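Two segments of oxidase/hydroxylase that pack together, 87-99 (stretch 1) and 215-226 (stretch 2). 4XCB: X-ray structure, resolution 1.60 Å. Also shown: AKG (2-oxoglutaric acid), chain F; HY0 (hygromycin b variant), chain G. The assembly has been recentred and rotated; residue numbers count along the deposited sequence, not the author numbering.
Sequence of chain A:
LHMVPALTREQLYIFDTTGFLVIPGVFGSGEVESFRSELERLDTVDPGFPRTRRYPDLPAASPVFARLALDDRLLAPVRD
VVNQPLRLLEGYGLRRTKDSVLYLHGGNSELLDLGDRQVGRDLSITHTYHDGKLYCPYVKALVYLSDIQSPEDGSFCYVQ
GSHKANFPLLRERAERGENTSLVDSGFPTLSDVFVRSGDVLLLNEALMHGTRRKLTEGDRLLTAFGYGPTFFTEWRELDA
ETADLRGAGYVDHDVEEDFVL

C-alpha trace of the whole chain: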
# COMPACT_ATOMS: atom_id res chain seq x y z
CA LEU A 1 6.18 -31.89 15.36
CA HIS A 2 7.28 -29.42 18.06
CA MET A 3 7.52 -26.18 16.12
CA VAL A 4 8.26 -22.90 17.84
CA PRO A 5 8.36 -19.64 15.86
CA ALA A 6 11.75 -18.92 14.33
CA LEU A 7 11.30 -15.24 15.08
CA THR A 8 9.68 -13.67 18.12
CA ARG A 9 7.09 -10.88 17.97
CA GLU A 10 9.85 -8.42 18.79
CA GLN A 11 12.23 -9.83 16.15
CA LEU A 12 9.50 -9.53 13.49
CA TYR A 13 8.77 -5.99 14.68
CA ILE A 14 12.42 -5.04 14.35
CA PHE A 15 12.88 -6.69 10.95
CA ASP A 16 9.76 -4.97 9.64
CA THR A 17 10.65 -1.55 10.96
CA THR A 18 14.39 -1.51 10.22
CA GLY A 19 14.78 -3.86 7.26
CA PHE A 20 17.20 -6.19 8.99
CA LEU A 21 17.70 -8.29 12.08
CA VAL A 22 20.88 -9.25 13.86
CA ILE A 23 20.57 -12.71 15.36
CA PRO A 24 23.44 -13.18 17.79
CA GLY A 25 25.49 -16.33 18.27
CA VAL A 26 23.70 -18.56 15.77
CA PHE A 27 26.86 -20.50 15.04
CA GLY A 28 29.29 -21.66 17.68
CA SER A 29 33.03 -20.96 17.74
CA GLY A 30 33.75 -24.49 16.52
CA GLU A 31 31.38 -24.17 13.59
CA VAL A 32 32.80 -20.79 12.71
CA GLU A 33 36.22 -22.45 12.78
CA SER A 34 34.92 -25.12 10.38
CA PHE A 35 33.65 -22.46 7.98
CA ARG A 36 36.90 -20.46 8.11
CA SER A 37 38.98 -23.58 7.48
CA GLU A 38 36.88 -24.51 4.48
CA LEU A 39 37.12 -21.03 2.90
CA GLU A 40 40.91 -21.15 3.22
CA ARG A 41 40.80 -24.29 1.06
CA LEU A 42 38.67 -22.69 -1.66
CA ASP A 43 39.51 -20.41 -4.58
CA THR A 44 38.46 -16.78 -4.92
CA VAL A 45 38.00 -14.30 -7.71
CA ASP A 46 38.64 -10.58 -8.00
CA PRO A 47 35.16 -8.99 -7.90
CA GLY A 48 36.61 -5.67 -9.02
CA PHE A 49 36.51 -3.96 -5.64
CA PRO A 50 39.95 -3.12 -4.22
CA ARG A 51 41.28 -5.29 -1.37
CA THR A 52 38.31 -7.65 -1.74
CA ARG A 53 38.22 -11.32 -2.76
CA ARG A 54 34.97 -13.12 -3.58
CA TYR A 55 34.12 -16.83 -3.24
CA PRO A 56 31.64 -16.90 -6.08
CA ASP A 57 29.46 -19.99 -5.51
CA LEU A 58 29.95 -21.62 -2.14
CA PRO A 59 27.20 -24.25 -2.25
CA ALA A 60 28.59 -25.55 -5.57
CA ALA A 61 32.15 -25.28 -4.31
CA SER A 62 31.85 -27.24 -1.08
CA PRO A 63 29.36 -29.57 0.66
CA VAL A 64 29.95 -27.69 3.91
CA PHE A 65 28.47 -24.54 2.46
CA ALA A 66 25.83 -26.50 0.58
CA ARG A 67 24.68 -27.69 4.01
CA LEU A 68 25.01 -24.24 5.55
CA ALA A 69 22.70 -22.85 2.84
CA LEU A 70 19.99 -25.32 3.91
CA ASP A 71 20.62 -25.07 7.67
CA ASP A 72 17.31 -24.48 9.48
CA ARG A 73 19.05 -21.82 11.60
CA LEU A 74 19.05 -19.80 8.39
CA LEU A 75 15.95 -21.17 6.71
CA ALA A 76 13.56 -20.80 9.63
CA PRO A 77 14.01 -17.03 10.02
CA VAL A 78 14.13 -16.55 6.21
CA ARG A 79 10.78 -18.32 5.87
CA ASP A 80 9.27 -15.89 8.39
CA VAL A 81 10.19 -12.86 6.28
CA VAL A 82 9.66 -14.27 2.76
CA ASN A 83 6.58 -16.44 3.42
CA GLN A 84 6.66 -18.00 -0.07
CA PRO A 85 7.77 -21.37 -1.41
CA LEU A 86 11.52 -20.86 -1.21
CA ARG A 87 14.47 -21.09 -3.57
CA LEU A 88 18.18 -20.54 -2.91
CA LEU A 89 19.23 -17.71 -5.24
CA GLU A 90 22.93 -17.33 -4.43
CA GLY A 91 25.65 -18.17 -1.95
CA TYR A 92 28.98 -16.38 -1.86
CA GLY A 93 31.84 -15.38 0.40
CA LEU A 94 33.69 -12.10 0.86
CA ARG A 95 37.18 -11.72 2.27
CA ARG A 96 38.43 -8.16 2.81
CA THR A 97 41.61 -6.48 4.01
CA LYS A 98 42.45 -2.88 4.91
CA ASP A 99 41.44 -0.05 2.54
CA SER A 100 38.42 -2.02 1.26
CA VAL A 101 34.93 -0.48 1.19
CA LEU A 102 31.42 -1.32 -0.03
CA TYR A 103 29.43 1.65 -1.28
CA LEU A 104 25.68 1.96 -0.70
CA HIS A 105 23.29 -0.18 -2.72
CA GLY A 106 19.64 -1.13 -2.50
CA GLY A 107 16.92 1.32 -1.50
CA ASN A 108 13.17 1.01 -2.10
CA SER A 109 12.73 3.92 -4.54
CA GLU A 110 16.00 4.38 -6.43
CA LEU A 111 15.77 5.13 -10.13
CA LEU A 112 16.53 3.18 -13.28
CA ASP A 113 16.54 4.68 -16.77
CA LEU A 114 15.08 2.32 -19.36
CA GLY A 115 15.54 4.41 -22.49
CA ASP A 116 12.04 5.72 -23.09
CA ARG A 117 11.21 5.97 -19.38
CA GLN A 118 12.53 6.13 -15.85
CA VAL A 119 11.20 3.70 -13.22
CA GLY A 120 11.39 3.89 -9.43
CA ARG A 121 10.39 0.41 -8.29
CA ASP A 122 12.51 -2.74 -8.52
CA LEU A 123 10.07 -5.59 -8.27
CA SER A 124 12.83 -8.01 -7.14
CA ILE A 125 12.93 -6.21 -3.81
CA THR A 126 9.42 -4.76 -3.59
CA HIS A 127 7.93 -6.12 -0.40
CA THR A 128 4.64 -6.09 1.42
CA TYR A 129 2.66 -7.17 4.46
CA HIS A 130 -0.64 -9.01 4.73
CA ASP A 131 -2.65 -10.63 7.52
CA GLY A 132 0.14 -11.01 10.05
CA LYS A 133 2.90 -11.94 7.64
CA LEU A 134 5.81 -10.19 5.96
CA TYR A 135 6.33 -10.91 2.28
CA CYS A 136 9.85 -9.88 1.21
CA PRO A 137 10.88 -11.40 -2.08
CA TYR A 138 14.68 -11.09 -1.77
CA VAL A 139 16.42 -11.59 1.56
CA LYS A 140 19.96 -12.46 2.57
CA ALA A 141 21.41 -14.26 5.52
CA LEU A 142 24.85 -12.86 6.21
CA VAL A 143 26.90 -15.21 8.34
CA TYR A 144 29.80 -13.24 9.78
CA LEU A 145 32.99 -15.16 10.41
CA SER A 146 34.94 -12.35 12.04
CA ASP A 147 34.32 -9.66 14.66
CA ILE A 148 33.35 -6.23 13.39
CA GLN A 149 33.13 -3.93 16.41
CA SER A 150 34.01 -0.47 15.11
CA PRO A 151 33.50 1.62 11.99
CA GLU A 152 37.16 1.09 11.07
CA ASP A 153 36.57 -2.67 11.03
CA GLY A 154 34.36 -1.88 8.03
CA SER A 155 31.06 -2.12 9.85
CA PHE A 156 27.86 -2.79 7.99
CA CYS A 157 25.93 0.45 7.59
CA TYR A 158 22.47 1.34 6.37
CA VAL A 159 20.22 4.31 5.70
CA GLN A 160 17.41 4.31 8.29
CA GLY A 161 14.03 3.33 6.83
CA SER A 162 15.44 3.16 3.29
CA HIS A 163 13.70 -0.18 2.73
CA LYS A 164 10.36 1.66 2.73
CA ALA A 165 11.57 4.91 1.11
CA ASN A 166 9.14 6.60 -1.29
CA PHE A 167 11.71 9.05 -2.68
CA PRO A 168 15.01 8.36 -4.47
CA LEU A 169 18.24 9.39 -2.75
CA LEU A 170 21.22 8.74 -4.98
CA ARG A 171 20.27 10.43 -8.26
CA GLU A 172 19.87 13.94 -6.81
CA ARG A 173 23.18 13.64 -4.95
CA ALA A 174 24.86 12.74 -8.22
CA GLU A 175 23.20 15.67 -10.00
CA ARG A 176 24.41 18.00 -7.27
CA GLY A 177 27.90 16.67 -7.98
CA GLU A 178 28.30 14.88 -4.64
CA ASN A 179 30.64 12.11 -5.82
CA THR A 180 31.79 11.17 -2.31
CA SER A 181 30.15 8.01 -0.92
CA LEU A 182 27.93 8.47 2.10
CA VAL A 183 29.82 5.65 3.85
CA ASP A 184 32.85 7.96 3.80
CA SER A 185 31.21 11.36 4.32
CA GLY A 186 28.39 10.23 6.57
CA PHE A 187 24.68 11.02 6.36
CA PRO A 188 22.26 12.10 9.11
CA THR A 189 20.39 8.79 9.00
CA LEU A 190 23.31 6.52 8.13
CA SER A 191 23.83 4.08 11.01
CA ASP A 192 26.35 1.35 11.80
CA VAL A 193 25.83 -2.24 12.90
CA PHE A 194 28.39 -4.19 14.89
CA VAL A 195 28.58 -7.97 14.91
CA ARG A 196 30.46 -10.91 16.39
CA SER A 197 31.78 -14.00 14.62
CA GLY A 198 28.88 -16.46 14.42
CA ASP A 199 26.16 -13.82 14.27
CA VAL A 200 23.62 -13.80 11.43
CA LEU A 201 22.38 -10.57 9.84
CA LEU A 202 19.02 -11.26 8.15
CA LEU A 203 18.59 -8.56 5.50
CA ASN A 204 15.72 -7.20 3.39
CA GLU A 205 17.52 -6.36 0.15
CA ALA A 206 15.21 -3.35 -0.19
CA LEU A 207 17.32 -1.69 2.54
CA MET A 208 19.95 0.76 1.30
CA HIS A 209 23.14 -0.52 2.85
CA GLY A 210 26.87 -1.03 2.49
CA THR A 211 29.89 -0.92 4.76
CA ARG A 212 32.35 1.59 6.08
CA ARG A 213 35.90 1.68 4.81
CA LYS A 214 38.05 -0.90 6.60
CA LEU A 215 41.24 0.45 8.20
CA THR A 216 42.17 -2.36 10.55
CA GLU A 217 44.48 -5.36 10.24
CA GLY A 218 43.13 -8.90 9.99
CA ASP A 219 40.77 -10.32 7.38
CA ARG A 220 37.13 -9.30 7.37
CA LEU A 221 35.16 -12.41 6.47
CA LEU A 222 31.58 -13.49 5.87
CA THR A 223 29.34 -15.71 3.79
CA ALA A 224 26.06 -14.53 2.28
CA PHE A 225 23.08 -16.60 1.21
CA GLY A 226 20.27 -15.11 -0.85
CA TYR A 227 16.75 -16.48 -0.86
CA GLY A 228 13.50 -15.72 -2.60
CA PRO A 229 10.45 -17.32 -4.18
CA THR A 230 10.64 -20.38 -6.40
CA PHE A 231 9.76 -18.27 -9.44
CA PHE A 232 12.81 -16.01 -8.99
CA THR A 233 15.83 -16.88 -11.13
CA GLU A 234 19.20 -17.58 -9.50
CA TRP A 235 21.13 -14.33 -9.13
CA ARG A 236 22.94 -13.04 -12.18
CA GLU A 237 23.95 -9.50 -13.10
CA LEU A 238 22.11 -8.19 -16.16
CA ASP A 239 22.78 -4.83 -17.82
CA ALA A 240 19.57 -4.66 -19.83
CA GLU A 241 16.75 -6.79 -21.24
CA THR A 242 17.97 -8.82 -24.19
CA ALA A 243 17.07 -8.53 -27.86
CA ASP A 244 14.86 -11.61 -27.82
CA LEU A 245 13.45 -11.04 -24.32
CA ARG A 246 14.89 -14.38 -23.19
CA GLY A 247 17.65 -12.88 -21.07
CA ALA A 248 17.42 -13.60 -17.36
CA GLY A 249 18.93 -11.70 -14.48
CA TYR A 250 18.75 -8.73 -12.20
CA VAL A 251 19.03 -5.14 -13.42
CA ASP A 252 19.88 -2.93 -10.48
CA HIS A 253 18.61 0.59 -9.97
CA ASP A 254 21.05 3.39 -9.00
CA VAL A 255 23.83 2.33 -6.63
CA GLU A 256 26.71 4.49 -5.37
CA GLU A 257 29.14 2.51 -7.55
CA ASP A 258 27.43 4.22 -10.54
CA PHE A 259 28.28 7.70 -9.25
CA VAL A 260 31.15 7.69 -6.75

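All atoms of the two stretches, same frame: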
# COMPACT_ATOMS: atom_id res chain seq x y z
N ARG A 87 13.37 -20.64 -2.74
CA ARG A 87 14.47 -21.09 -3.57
C ARG A 87 15.76 -20.39 -3.13
O ARG A 87 15.74 -19.22 -2.76
CB ARG A 87 14.16 -20.82 -5.04
CG ARG A 87 15.20 -21.32 -6.00
CD ARG A 87 14.90 -20.87 -7.43
NE ARG A 87 15.81 -21.54 -8.33
CZ ARG A 87 15.87 -21.35 -9.64
NH1 ARG A 87 15.08 -20.47 -10.24
NH2 ARG A 87 16.74 -22.05 -10.37
N LEU A 88 16.87 -21.12 -3.15
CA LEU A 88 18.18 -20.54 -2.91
C LEU A 88 18.66 -19.80 -4.16
O LEU A 88 18.78 -20.41 -5.23
CB LEU A 88 19.17 -21.64 -2.52
CG LEU A 88 20.63 -21.20 -2.37
CD1 LEU A 88 20.81 -20.30 -1.17
CD2 LEU A 88 21.53 -22.43 -2.25
N LEU A 89 18.93 -18.50 -4.04
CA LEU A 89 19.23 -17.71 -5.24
C LEU A 89 20.72 -17.48 -5.45
O LEU A 89 21.19 -17.32 -6.58
CB LEU A 89 18.52 -16.36 -5.18
CG LEU A 89 17.00 -16.43 -5.09
CD1 LEU A 89 16.49 -15.00 -5.01
CD2 LEU A 89 16.38 -17.17 -6.26
N GLU A 90 21.48 -17.51 -4.36
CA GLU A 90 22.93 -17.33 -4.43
C GLU A 90 23.59 -17.68 -3.11
O GLU A 90 22.95 -17.68 -2.07
CB GLU A 90 23.30 -15.90 -4.83
CG GLU A 90 22.68 -14.86 -3.93
CD GLU A 90 23.12 -13.45 -4.28
OE1 GLU A 90 22.44 -12.50 -3.84
OE2 GLU A 90 24.15 -13.29 -4.97
N GLY A 91 24.88 -17.98 -3.16
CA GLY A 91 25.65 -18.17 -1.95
C GLY A 91 27.09 -17.84 -2.25
O GLY A 91 27.72 -18.49 -3.09
N TYR A 92 27.61 -16.81 -1.59
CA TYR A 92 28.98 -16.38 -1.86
C TYR A 92 29.72 -15.98 -0.59
O TYR A 92 29.13 -15.87 0.48
CB TYR A 92 28.98 -15.21 -2.86
CG TYR A 92 28.26 -13.97 -2.37
CD1 TYR A 92 26.90 -13.80 -2.61
CD2 TYR A 92 28.95 -12.97 -1.71
CE1 TYR A 92 26.24 -12.67 -2.18
CE2 TYR A 92 28.30 -11.84 -1.28
CZ TYR A 92 26.95 -11.69 -1.52
OH TYR A 92 26.31 -10.56 -1.08
N GLY A 93 31.02 -15.79 -0.73
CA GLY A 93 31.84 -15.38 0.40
C GLY A 93 32.60 -14.12 0.05
O GLY A 93 32.87 -13.88 -1.12
N LEU A 94 32.91 -13.32 1.05
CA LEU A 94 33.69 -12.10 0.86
C LEU A 94 34.80 -12.02 1.90
O LEU A 94 34.54 -12.06 3.11
CB LEU A 94 32.80 -10.86 0.95
CG LEU A 94 31.77 -10.66 -0.16
CD1 LEU A 94 30.84 -9.51 0.22
CD2 LEU A 94 32.46 -10.40 -1.50
N ARG A 95 36.03 -11.90 1.41
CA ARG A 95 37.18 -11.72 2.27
C ARG A 95 37.81 -10.36 1.98
O ARG A 95 38.19 -10.10 0.85
CB ARG A 95 38.21 -12.83 2.04
CG ARG A 95 39.42 -12.71 2.93
CD ARG A 95 40.44 -13.79 2.63
NE ARG A 95 39.86 -15.12 2.85
CZ ARG A 95 39.82 -15.71 4.04
NH1 ARG A 95 40.33 -15.10 5.10
NH2 ARG A 95 39.27 -16.91 4.17
N ARG A 96 37.92 -9.51 3.00
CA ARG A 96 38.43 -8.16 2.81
C ARG A 96 39.60 -7.83 3.71
O ARG A 96 39.68 -8.29 4.85
CB ARG A 96 37.32 -7.13 3.04
CG ARG A 96 36.36 -7.00 1.89
CD ARG A 96 35.16 -6.17 2.29
NE ARG A 96 35.55 -4.90 2.89
CZ ARG A 96 34.69 -4.07 3.48
NH1 ARG A 96 33.40 -4.37 3.53
NH2 ARG A 96 35.11 -2.93 4.02
N THR A 97 40.50 -6.99 3.21
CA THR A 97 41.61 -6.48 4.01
C THR A 97 41.53 -4.96 4.05
O THR A 97 40.59 -4.37 3.50
CB THR A 97 42.97 -6.95 3.45
OG1 THR A 97 43.13 -6.46 2.11
CG2 THR A 97 43.03 -8.47 3.42
N LYS A 98 42.50 -4.33 4.70
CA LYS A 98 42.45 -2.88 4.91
C LYS A 98 42.36 -2.10 3.59
O LYS A 98 42.89 -2.53 2.57
CB LYS A 98 43.67 -2.42 5.71
CG LYS A 98 44.95 -2.37 4.91
CD LYS A 98 46.09 -1.76 5.71
CE LYS A 98 46.95 -2.84 6.34
NZ LYS A 98 48.10 -2.26 7.09
N ASP A 99 41.68 -0.96 3.66
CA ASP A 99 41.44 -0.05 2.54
C ASP A 99 40.32 -0.53 1.61
O ASP A 99 40.10 0.07 0.56
CB ASP A 99 42.72 0.19 1.72
N LEU A 215 39.91 -0.10 7.94
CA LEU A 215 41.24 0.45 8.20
C LEU A 215 42.12 -0.53 8.96
O LEU A 215 43.35 -0.41 8.96
CB LEU A 215 41.14 1.75 8.98
CG LEU A 215 40.28 2.83 8.32
CD1 LEU A 215 40.30 4.13 9.12
CD2 LEU A 215 40.73 3.05 6.89
N THR A 216 41.48 -1.50 9.61
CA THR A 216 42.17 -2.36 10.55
C THR A 216 42.82 -3.59 9.93
O THR A 216 42.45 -4.05 8.84
CB THR A 216 41.21 -2.82 11.66
OG1 THR A 216 40.07 -3.47 11.07
CG2 THR A 216 40.73 -1.62 12.45
N GLU A 217 43.82 -4.12 10.63
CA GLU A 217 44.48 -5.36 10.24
C GLU A 217 43.59 -6.57 10.48
O GLU A 217 42.64 -6.52 11.26
CB GLU A 217 45.79 -5.53 11.03
CG GLU A 217 46.75 -4.37 10.91
CD GLU A 217 47.42 -4.29 9.55
OE1 GLU A 217 47.36 -5.29 8.80
OE2 GLU A 217 48.01 -3.24 9.24
N GLY A 218 43.91 -7.69 9.83
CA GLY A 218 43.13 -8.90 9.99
C GLY A 218 42.04 -8.96 8.95
O GLY A 218 41.43 -7.94 8.63
N ASP A 219 41.79 -10.15 8.42
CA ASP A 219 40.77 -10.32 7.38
C ASP A 219 39.36 -10.12 7.89
O ASP A 219 38.99 -10.62 8.95
CB ASP A 219 40.85 -11.71 6.75
CG ASP A 219 42.06 -11.88 5.85
OD1 ASP A 219 42.18 -12.95 5.22
OD2 ASP A 219 42.88 -10.94 5.79
N ARG A 220 38.56 -9.42 7.10
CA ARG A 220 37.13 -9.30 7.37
C ARG A 220 36.45 -10.36 6.52
O ARG A 220 36.69 -10.43 5.31
CB ARG A 220 36.63 -7.90 7.04
CG ARG A 220 35.16 -7.64 7.32
CD ARG A 220 34.73 -6.36 6.59
NE ARG A 220 33.44 -5.84 7.05
CZ ARG A 220 32.27 -6.24 6.57
NH1 ARG A 220 32.23 -7.20 5.65
NH2 ARG A 220 31.15 -5.70 7.03
N LEU A 221 35.62 -11.19 7.14
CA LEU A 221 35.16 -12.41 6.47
C LEU A 221 33.69 -12.72 6.73
O LEU A 221 33.22 -12.67 7.87
CB LEU A 221 36.02 -13.60 6.91
CG LEU A 221 35.92 -14.85 6.04
CD1 LEU A 221 36.41 -14.56 4.63
CD2 LEU A 221 36.73 -15.98 6.66
N LEU A 222 32.96 -13.07 5.68
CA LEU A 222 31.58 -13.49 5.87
C LEU A 222 31.12 -14.30 4.68
O LEU A 222 31.75 -14.30 3.63
CB LEU A 222 30.65 -12.30 6.07
CG LEU A 222 30.22 -11.55 4.81
CD1 LEU A 222 29.10 -10.59 5.12
CD2 LEU A 222 31.38 -10.82 4.18
N THR A 223 30.00 -14.99 4.87
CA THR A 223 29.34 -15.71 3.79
C THR A 223 27.89 -15.26 3.71
O THR A 223 27.24 -15.06 4.73
CB THR A 223 29.42 -17.23 3.99
OG1 THR A 223 28.82 -17.56 5.25
CG2 THR A 223 30.88 -17.69 3.99
N ALA A 224 27.40 -15.07 2.49
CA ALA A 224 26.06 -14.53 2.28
C ALA A 224 25.22 -15.50 1.49
O ALA A 224 25.68 -16.04 0.47
CB ALA A 224 26.13 -13.21 1.55
N PHE A 225 23.99 -15.71 1.93
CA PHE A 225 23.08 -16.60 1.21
C PHE A 225 21.80 -15.86 0.89
O PHE A 225 21.21 -15.26 1.79
CB PHE A 225 22.81 -17.87 2.02
CG PHE A 225 24.05 -18.66 2.32
CD1 PHE A 225 24.54 -19.57 1.40
CD2 PHE A 225 24.74 -18.49 3.50
CE1 PHE A 225 25.69 -20.30 1.66
CE2 PHE A 225 25.90 -19.20 3.77
CZ PHE A 225 26.37 -20.12 2.84
N GLY A 226 21.39 -15.92 -0.37
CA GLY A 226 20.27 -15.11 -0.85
C GLY A 226 19.12 -16.03 -1.17
O GLY A 226 19.32 -17.07 -1.81
C1 AKG F . 26.55 -7.51 0.09
O1 AKG F . 25.66 -7.16 -0.75
O2 AKG F . 27.35 -8.46 -0.17
C2 AKG F . 26.65 -6.80 1.41
O5 AKG F . 25.79 -5.97 1.67
C3 AKG F . 27.81 -7.08 2.35
C4 AKG F . 27.54 -6.72 3.79
C5 AKG F . 28.83 -6.77 4.59
O3 AKG F . 28.80 -6.63 5.84
O4 AKG F . 29.93 -6.95 3.99
C1 HY0 G . 25.41 -3.33 -9.87
C2 HY0 G . 25.79 -2.32 -10.93
C3 HY0 G . 26.89 -2.90 -11.81
C4 HY0 G . 28.11 -3.26 -10.97
C5 HY0 G . 27.74 -4.20 -9.82
C6 HY0 G . 26.59 -3.68 -9.00
N7 HY0 G . 24.65 -2.03 -11.71
O8 HY0 G . 24.42 -2.74 -9.05
N9 HY0 G . 29.06 -3.91 -11.81
C10 HY0 G . 29.79 -2.89 -12.56
O11 HY0 G . 28.86 -4.32 -8.98
C12 HY0 G . 25.32 -5.29 -5.89
C13 HY0 G . 26.03 -4.27 -6.74
O14 HY0 G . 27.30 -3.91 -6.25
C15 HY0 G . 27.19 -3.37 -4.96
C16 HY0 G . 26.93 -4.51 -4.03
C17 HY0 G . 25.53 -5.14 -4.45
O18 HY0 G . 26.20 -4.73 -8.08
C19 HY0 G . 28.51 -2.68 -4.61
O20 HY0 G . 28.62 -1.49 -5.39
O21 HY0 G . 27.92 -5.47 -4.14
O22 HY0 G . 25.42 -6.36 -3.86
C23 HY0 G . 25.13 -7.30 -4.92
C24 HY0 G . 25.77 -8.61 -4.60
C25 HY0 G . 25.22 -9.69 -5.51
C26 HY0 G . 23.71 -9.73 -5.47
C27 HY0 G . 23.20 -8.38 -5.86
O28 HY0 G . 23.73 -7.43 -4.96
O29 HY0 G . 25.65 -6.71 -6.19
O30 HY0 G . 27.19 -8.56 -4.82
O31 HY0 G . 25.79 -10.93 -5.13
O32 HY0 G . 23.22 -10.07 -4.18
C33 HY0 G . 21.67 -8.32 -5.77
C34 HY0 G . 21.15 -7.20 -6.63
O35 HY0 G . 21.21 -7.52 -8.00
N36 HY0 G . 21.30 -8.05 -4.43
O HOH W 1 34.09 -9.00 4.03
O HOH W 2 43.71 -6.00 6.90

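The contact between residues 87-99 and 215-226 is an antiparallel pairing of two neighbouring β-strands, far apart in sequence, whose backbone ladder holds in register a row of side chains that reaches the bound 2-oxoglutarate and hygromycin variant. It illustrates a general principle: backbone hydrogen bonds fix the alignment of two strands, and the alternation of side chains then decides what each face of the sheet can do.

The strands run at 172° to one another, and the ladder is regular. At the hydrogen-bonded positions the bonds come in reciprocal pairs: Y92 N to A224 O at 2.9 Å is answered by A224 N to Y92 O at 2.8 Å, and R96 N to R220 O is matched by R220 N to R96 O, both 2.8 Å. The L94 and L222 pair is slightly looser, with L94 N to L222 O at 3.0 Å and L222 N to L94 O at 3.2 Å. At the far end the pattern is disturbed. G226 N still donates to E90 O at 2.9 Å, but G226 O receives its short bond from L89 N, at 2.7 Å, and only a weak one from E90 N, at 3.4 Å; one carbonyl thus serves two successive amides. Between these pairs, CA-H...O contacts such as G91 CA to A224 O, 3.2 Å, fill the gaps in the ladder.

Glycine makes close packing possible at two places. A CB on G91 would lie 3.0 Å from F225 CD1, and one on G226 would lie 2.8 Å from E90 CG; both would clash.

The face bearing E90, Y92, L94, R96, R220, L222 and A224 is the one that meets the ligands. E90 OE1 and OE2 accept hydrogen bonds from the hygromycin variant's O32 and O31, at 2.6 and 2.9 Å. Y92 OH donates to 2-oxoglutarate O2 at 2.5 Å, while the methyl of A224 sits over a face of the tyrosine ring, CB lying 3.5 Å from CZ of Y92. L94 CB packs against L222 CD2 at 3.5 Å. R220 grips the other carboxylate of 2-oxoglutarate with two bonds, NH1 to O4 and NH2 to O3, both 2.8 Å. The guanidinium of R96 lies flat on that of R220, with planes at 19° and R96 NH1 only 3.7 Å from R220 NH1. Such a stack sets like charges together; here the nearby carboxylate supplies a compensating negative charge.

On the other face, R95 leaves its strand extended through chi1 and chi2, both t, and turns at chi3, m, so that its end comes nearer the other stretch. Its NH1 forms a salt bridge with D219 OD1 at 2.8 Å, near the guanidinium plane, while L221 CD1 covers one face of the group.

Beyond the strands the pairing loosens into side-chain and water contacts. K98 NZ meets E217 OE2 in a very short 2.4 Å salt bridge, and water 2 joins the backbones, accepting from K98 N and donating to T216 O, each at 3.0 Å.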